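Local atomic coordinates of Fc fragment of IgE receptor II (Bos taurus, PDB entry 6PWR), a protein that probably serves as the low-affinity IgE receptor (CD23) and binds mannose-containing glycans through calcium in its C-type lectin domain. Residues A[65-70]-A[106-111]; A[93-98]-A[114-119]. All coordinates share one frame; numbering follows the deposited sequence.

Contact 1 (A[65-70]-A[106-111]). With NAG (2-acetamido-2-deoxy-beta-D-glucopyranose), chain B.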
loop_
_atom_site.group_PDB
_atom_site.type_symbol
_atom_site.label_atom_id
_atom_site.label_comp_id
_atom_site.label_asym_id
_atom_site.label_seq_id
_atom_site.Cartn_x
_atom_site.Cartn_y
_atom_site.Cartn_z
ATOM N N SER A 65 2.222 -7.380 -1.710
ATOM C CA SER A 65 2.934 -6.262 -1.119
ATOM C C SER A 65 2.016 -5.472 -0.204
ATOM O O SER A 65 0.826 -5.307 -0.480
ATOM C CB SER A 65 3.507 -5.335 -2.191
ATOM O OG SER A 65 2.529 -4.932 -3.122
ATOM N N TRP A 66 2.588 -4.930 0.859
ATOM C CA TRP A 66 1.799 -4.126 1.779
ATOM C C TRP A 66 1.505 -2.753 1.195
ATOM O O TRP A 66 2.343 -2.163 0.509
ATOM C CB TRP A 66 2.551 -3.925 3.083
ATOM C CG TRP A 66 2.691 -5.139 3.924
ATOM C CD1 TRP A 66 3.858 -5.713 4.340
ATOM C CD2 TRP A 66 1.633 -5.922 4.485
ATOM N NE1 TRP A 66 3.591 -6.804 5.124
ATOM C CE2 TRP A 66 2.235 -6.961 5.224
ATOM C CE3 TRP A 66 0.236 -5.858 4.421
ATOM C CZ2 TRP A 66 1.492 -7.911 5.913
ATOM C CZ3 TRP A 66 -0.502 -6.808 5.105
ATOM C CH2 TRP A 66 0.131 -7.820 5.842
ATOM N N ILE A 67 0.315 -2.237 1.494
ATOM C CA ILE A 67 -0.045 -0.863 1.181
ATOM C C ILE A 67 -0.495 -0.156 2.456
ATOM O O ILE A 67 -0.605 -0.756 3.519
ATOM C CB ILE A 67 -1.100 -0.758 0.064
ATOM C CG1 ILE A 67 -2.438 -1.351 0.507
ATOM C CG2 ILE A 67 -0.593 -1.435 -1.204
ATOM C CD1 ILE A 67 -3.577 -1.078 -0.469
ATOM N N GLY A 68 -0.720 1.145 2.338
ATOM C CA GLY A 68 -0.982 1.968 3.503
ATOM C C GLY A 68 -2.440 2.068 3.886
ATOM O O GLY A 68 -2.976 3.166 4.021
ATOM N N LEU A 69 -3.089 0.931 4.083
ATOM C CA LEU A 69 -4.509 0.883 4.373
ATOM C C LEU A 69 -4.693 -0.147 5.466
ATOM O O LEU A 69 -4.106 -1.230 5.402
ATOM C CB LEU A 69 -5.282 0.488 3.116
ATOM C CG LEU A 69 -6.803 0.533 3.203
ATOM C CD1 LEU A 69 -7.318 1.945 3.452
ATOM C CD2 LEU A 69 -7.406 -0.029 1.931
ATOM N N ARG A 70 -5.474 0.195 6.481
ATOM C CA ARG A 70 -5.623 -0.699 7.616
ATOM C C ARG A 70 -6.899 -0.339 8.354
ATOM O O ARG A 70 -7.340 0.812 8.321
ATOM C CB ARG A 70 -4.407 -0.645 8.556
ATOM C CG ARG A 70 -4.289 0.590 9.425
ATOM C CD ARG A 70 -3.933 1.820 8.618
ATOM N NE ARG A 70 -3.098 2.725 9.392
ATOM C CZ ARG A 70 -2.938 4.013 9.113
ATOM N NH1 ARG A 70 -3.569 4.556 8.079
ATOM N NH2 ARG A 70 -2.150 4.756 9.873
ATOM N N VAL A 106 -3.825 -4.124 4.903
ATOM C CA VAL A 106 -4.167 -4.408 3.519
ATOM C C VAL A 106 -2.917 -4.586 2.678
ATOM O O VAL A 106 -1.931 -3.843 2.796
ATOM C CB VAL A 106 -5.103 -3.339 2.940
ATOM C CG1 VAL A 106 -5.476 -3.682 1.511
ATOM C CG2 VAL A 106 -6.353 -3.230 3.799
ATOM N N MET A 107 -2.973 -5.586 1.818
ATOM C CA MET A 107 -1.950 -5.838 0.829
ATOM C C MET A 107 -2.564 -5.784 -0.559
ATOM O O MET A 107 -3.773 -5.949 -0.749
ATOM C CB MET A 107 -1.344 -7.235 1.015
ATOM C CG MET A 107 -2.378 -8.334 0.808
ATOM S SD MET A 107 -1.778 -10.004 1.077
ATOM C CE MET A 107 -0.631 -10.168 -0.281
ATOM N N MET A 108 -1.690 -5.565 -1.533
ATOM C CA MET A 108 -1.990 -5.893 -2.917
ATOM C C MET A 108 -1.557 -7.323 -3.165
ATOM O O MET A 108 -0.435 -7.707 -2.820
ATOM C CB MET A 108 -1.213 -5.008 -3.882
ATOM C CG MET A 108 -1.841 -3.674 -4.144
ATOM S SD MET A 108 -1.026 -2.810 -5.505
ATOM C CE MET A 108 0.547 -2.428 -4.753
ATOM N N LEU A 109 -2.448 -8.111 -3.745
ATOM C CA LEU A 109 -2.048 -9.388 -4.295
ATOM C C LEU A 109 -1.147 -9.154 -5.500
ATOM O O LEU A 109 -0.951 -8.028 -5.948
ATOM C CB LEU A 109 -3.285 -10.167 -4.725
ATOM C CG LEU A 109 -4.277 -10.438 -3.595
ATOM C CD1 LEU A 109 -5.528 -11.094 -4.151
ATOM C CD2 LEU A 109 -3.664 -11.297 -2.500
ATOM N N GLY A 110 -0.595 -10.242 -6.040
ATOM C CA GLY A 110 0.230 -10.119 -7.231
ATOM C C GLY A 110 -0.482 -9.452 -8.391
ATOM O O GLY A 110 0.158 -8.853 -9.255
ATOM N N SER A 111 -1.813 -9.531 -8.419
ATOM C CA SER A 111 -2.647 -8.945 -9.457
ATOM C C SER A 111 -2.948 -7.474 -9.218
ATOM O O SER A 111 -3.614 -6.853 -10.048
ATOM C CB SER A 111 -3.991 -9.660 -9.440
ATOM O OG SER A 111 -4.614 -9.407 -8.188
HETATM C C1 NAG B . -3.649 -14.541 1.771
HETATM C C2 NAG B . -3.230 -14.198 0.350
HETATM C C3 NAG B . -1.727 -14.369 0.199
HETATM C C4 NAG B . -0.988 -13.603 1.290
HETATM C C5 NAG B . -1.557 -13.920 2.671
HETATM C C6 NAG B . -0.978 -13.040 3.754
HETATM C C7 NAG B . -5.091 -14.623 -1.201
HETATM C C8 NAG B . -5.699 -15.591 -2.173
HETATM N N2 NAG B . -3.947 -15.012 -0.621
HETATM O O3 NAG B . -1.331 -13.880 -1.077
HETATM O O4 NAG B . 0.385 -13.965 1.268
HETATM O O5 NAG B . -2.973 -13.705 2.677
HETATM O O6 NAG B . -1.371 -13.470 5.050
HETATM O O7 NAG B . -5.605 -13.534 -0.964
HETATM O O HOH W 1 1.782 -6.818 -4.903
#
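V106 packs its isopropyl group against I67 and L69 while its backbone pairs with both. The I67 N-H points almost straight at V106 O, 3.1 Å away at 172°. On the other side of the corner at G68, V106 N donates to L69 O. G68 centres an inverse gamma turn; the chain turns a corner there, and V106 bonds to the residue on each side of it. V106 CG1 lies anti to the backbone N (chi1 -178°) and meets I67 CD1 at 3.8 Å. V106 CG2 meets L69 CG and CD2. The side chains of L69 and V106 run alongside each other. I67 O accepts a hydrogen bond from W30 NE1.

S65 and M108 form an antiparallel hydrogen-bonded pair, with M108 N to S65 O at 2.7 Å and a second bond from S65 N to M108 O. Both side chains stand on one face of the sheet. M108 bends at its last torsion (chi3 -69°), and its CE methyl sits 3.6 Å from S65 OG and 3.9 Å from I67 CG2. The I67 side chain is set nearly perpendicular to that of M108. S65 OG also bonds to a water at 2.7 Å, and that water probably donates to L109 O.

W66 and M107 are a non-hydrogen-bonded pair whose side chains lean apart. The indole brings its CE3 edge to V106 O at 3.4 Å, near the ring plane. Its NE1 is held by K28 O, and W30 packs edge-to-face with it. M107 turns its thioether to the bound NAG, with SD 3.7 Å from NAG C4. Here the buried strands 65-71 and 105-108 pair antiparallel in the core sheet of the C-type lectin fold.

Contact 2 (A[93-98]-A[114-119]). With CA (calcium ion), chain C; CA (calcium ion), chain D; MAN (alpha-D-mannopyranose), chain E; NAG (2-acetamido-2-deoxy-beta-D-glucopyranose), chain B.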
loop_
_atom_site.group_PDB
_atom_site.type_symbol
_atom_site.label_atom_id
_atom_site.label_comp_id
_atom_site.label_asym_id
_atom_site.label_seq_id
_atom_site.Cartn_x
_atom_site.Cartn_y
_atom_site.Cartn_z
ATOM N N PRO A 93 -12.498 -9.710 -5.143
ATOM C CA PRO A 93 -13.855 -10.128 -4.781
ATOM C C PRO A 93 -13.901 -10.911 -3.477
ATOM O O PRO A 93 -13.143 -11.857 -3.267
ATOM C CB PRO A 93 -14.283 -10.981 -5.977
ATOM C CG PRO A 93 -13.606 -10.329 -7.114
ATOM C CD PRO A 93 -12.245 -9.926 -6.578
ATOM N N GLY A 94 -14.797 -10.498 -2.587
ATOM C CA GLY A 94 -14.955 -11.132 -1.300
ATOM C C GLY A 94 -14.127 -10.524 -0.201
ATOM O O GLY A 94 -14.361 -10.828 0.971
ATOM N N GLU A 95 -13.157 -9.694 -0.549
ATOM C CA GLU A 95 -12.329 -8.987 0.403
ATOM C C GLU A 95 -12.871 -7.580 0.617
ATOM O O GLU A 95 -13.563 -7.034 -0.246
ATOM C CB GLU A 95 -10.892 -8.879 -0.119
ATOM C CG GLU A 95 -10.275 -10.201 -0.512
ATOM C CD GLU A 95 -10.154 -11.202 0.621
ATOM O OE1 GLU A 95 -10.206 -10.810 1.808
ATOM O OE2 GLU A 95 -9.998 -12.398 0.293
ATOM N N PRO A 96 -12.607 -6.964 1.765
ATOM C CA PRO A 96 -11.930 -7.569 2.910
ATOM C C PRO A 96 -12.871 -8.533 3.609
ATOM O O PRO A 96 -14.089 -8.290 3.666
ATOM C CB PRO A 96 -11.617 -6.368 3.796
ATOM C CG PRO A 96 -12.710 -5.400 3.483
ATOM C CD PRO A 96 -13.025 -5.579 2.032
ATOM N N ASN A 97 -12.323 -9.632 4.104
ATOM C CA ASN A 97 -13.136 -10.649 4.750
ATOM C C ASN A 97 -12.790 -10.884 6.209
ATOM O O ASN A 97 -13.438 -11.725 6.849
ATOM C CB ASN A 97 -13.117 -11.971 3.967
ATOM C CG ASN A 97 -11.742 -12.601 3.910
ATOM O OD1 ASN A 97 -10.768 -12.066 4.436
ATOM N ND2 ASN A 97 -11.656 -13.755 3.272
ATOM N N ASP A 98 -11.818 -10.156 6.756
ATOM C CA ASP A 98 -11.416 -10.265 8.159
ATOM C C ASP A 98 -11.267 -11.720 8.591
ATOM O O ASP A 98 -11.811 -12.153 9.611
ATOM C CB ASP A 98 -12.357 -9.494 9.084
ATOM C CG ASP A 98 -11.688 -9.099 10.382
ATOM O OD1 ASP A 98 -10.561 -8.561 10.329
ATOM O OD2 ASP A 98 -12.276 -9.326 11.460
ATOM N N TRP A 114 -6.782 -5.891 -3.879
ATOM C CA TRP A 114 -6.489 -5.718 -2.469
ATOM C C TRP A 114 -7.071 -6.857 -1.652
ATOM O O TRP A 114 -8.165 -7.358 -1.934
ATOM C CB TRP A 114 -7.069 -4.416 -1.940
ATOM C CG TRP A 114 -6.666 -3.184 -2.656
ATOM C CD1 TRP A 114 -5.703 -3.031 -3.608
ATOM C CD2 TRP A 114 -7.257 -1.904 -2.467
ATOM N NE1 TRP A 114 -5.652 -1.712 -4.018
ATOM C CE2 TRP A 114 -6.609 -1.007 -3.338
ATOM C CE3 TRP A 114 -8.283 -1.432 -1.648
ATOM C CZ2 TRP A 114 -6.959 0.336 -3.412
ATOM C CZ3 TRP A 114 -8.619 -0.106 -1.715
ATOM C CH2 TRP A 114 -7.963 0.767 -2.586
ATOM N N ASN A 115 -6.335 -7.247 -0.621
ATOM C CA ASN A 115 -6.785 -8.251 0.320
ATOM C C ASN A 115 -6.414 -7.771 1.709
ATOM O O ASN A 115 -5.301 -7.281 1.920
ATOM C CB ASN A 115 -6.047 -9.561 0.044
ATOM C CG ASN A 115 -6.304 -10.598 1.097
ATOM O OD1 ASN A 115 -7.448 -10.818 1.481
ATOM N ND2 ASN A 115 -5.236 -11.227 1.595
ATOM N N ASP A 116 -7.331 -7.909 2.664
ATOM C CA ASP A 116 -6.920 -7.744 4.049
ATOM C C ASP A 116 -6.193 -8.990 4.526
ATOM O O ASP A 116 -6.592 -10.116 4.227
ATOM C CB ASP A 116 -8.086 -7.377 4.973
ATOM C CG ASP A 116 -9.212 -8.402 4.984
ATOM O OD1 ASP A 116 -9.330 -9.223 4.051
ATOM O OD2 ASP A 116 -10.010 -8.330 5.951
ATOM N N ALA A 117 -5.115 -8.779 5.257
ATOM C CA ALA A 117 -4.296 -9.874 5.727
ATOM C C ALA A 117 -3.950 -9.654 7.186
ATOM O O ALA A 117 -4.055 -8.546 7.716
ATOM C CB ALA A 117 -3.005 -10.009 4.911
ATOM N N PHE A 118 -3.520 -10.737 7.826
ATOM C CA PHE A 118 -2.976 -10.638 9.166
ATOM C C PHE A 118 -1.790 -9.685 9.162
ATOM O O PHE A 118 -0.859 -9.827 8.363
ATOM C CB PHE A 118 -2.543 -12.028 9.620
ATOM C CG PHE A 118 -1.764 -12.037 10.898
ATOM C CD1 PHE A 118 -2.200 -11.333 12.005
ATOM C CD2 PHE A 118 -0.597 -12.766 10.992
ATOM C CE1 PHE A 118 -1.471 -11.359 13.191
ATOM C CE2 PHE A 118 0.127 -12.798 12.167
ATOM C CZ PHE A 118 -0.304 -12.085 13.260
ATOM N N CYS A 119 -1.825 -8.704 10.061
ATOM C CA CYS A 119 -0.787 -7.685 10.074
ATOM C C CYS A 119 0.590 -8.269 10.327
ATOM O O CYS A 119 1.588 -7.656 9.938
ATOM C CB CYS A 119 -1.121 -6.623 11.123
ATOM S SG CYS A 119 -2.612 -5.687 10.704
HETATM CA CA CA C . -8.580 -11.396 3.552
HETATM CA CA CA D . -10.158 -6.157 9.891
HETATM C C1 MAN E . -6.002 -16.469 2.323
HETATM C C2 MAN E . -5.642 -15.087 2.883
HETATM C C3 MAN E . -6.919 -14.323 3.216
HETATM C C4 MAN E . -7.806 -14.257 2.001
HETATM C C5 MAN E . -8.161 -15.678 1.561
HETATM C C6 MAN E . -9.024 -15.700 0.316
HETATM O O1 MAN E . -6.496 -17.212 3.401
HETATM O O2 MAN E . -5.048 -14.316 1.871
HETATM O O3 MAN E . -6.656 -12.996 3.635
HETATM O O4 MAN E . -8.975 -13.531 2.323
HETATM O O5 MAN E . -6.936 -16.388 1.261
HETATM O O6 MAN E . -9.357 -17.060 0.011
HETATM C C1 NAG B . -3.649 -14.541 1.771
HETATM C C2 NAG B . -3.230 -14.198 0.350
HETATM C C3 NAG B . -1.727 -14.369 0.199
HETATM C C4 NAG B . -0.988 -13.603 1.290
HETATM C C5 NAG B . -1.557 -13.920 2.671
HETATM C C6 NAG B . -0.978 -13.040 3.754
HETATM C C7 NAG B . -5.091 -14.623 -1.201
HETATM C C8 NAG B . -5.699 -15.591 -2.173
HETATM N N2 NAG B . -3.947 -15.012 -0.621
HETATM O O3 NAG B . -1.331 -13.880 -1.077
HETATM O O4 NAG B . 0.385 -13.965 1.268
HETATM O O5 NAG B . -2.973 -13.705 2.677
HETATM O O6 NAG B . -1.371 -13.470 5.050
HETATM O O7 NAG B . -5.605 -13.534 -0.964
HETATM O O HOH W 2 -10.953 -6.462 7.685
#
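D116 grips the 93-98 loop through both carboxylate oxygens. OD2 takes the D98 N-H at 2.7 Å with its syn lone pair. OD1 takes the N97 N-H at 3.0 Å, tilted 27° out of the carboxylate plane. P96, after a cis peptide bond, lays CB 3.3 Å from D116 OD2.

The tight part surrounds one calcium ion. E95 OE1, N97 OD1, N115 OD1, D116 OD1 and D116 O bind it, and E103 also contributes. With chi1 at 172° the N115 side chain extends and sets OD1 against the ion. The E95 carboxylate and N115 amide planes are 79° apart. The mannose belongs to this tight site: its O3 and O4 each bind the calcium ion at 2.5 Å. N115 ND2 donates to O3 at 3.1 Å, but its bond to O2 is weak, as is N97 ND2 to O4.

The start of the loop is the loose side. P93 and G94 are exposed and do not touch 114-119. At the other end, D98 OD1 binds a second calcium ion, and a water on that ion donates to D116 OD2.

The E95-P96-N97 sequence is the EPN motif of mannose-type C-type lectins. Calcium draws together oxygens that would otherwise probably repel, so sugar binding here should depend on the ion.

The centres of contacts 1 and 2 lie about 9 Å apart, and their segments alternate along the chain: 65-70, 93-98, 106-111, 114-119. Strands 105-108 and 114-117 are consecutive and neighbours in one mixed sheet. They join the contacts directly, with a probable hydrogen bond from N115 N to M107 O of 2.9 Å. V106 CG1 also packs on N115 O, 3.6 Å away. Contact 1 lies near the centre of the chain, whereas the centre of contact 2 is about 13 Å from it, where a long loop meets the sheet. Both touch the NAG. The buried sheet thus leads directly to the calcium and sugar site within one lectin domain.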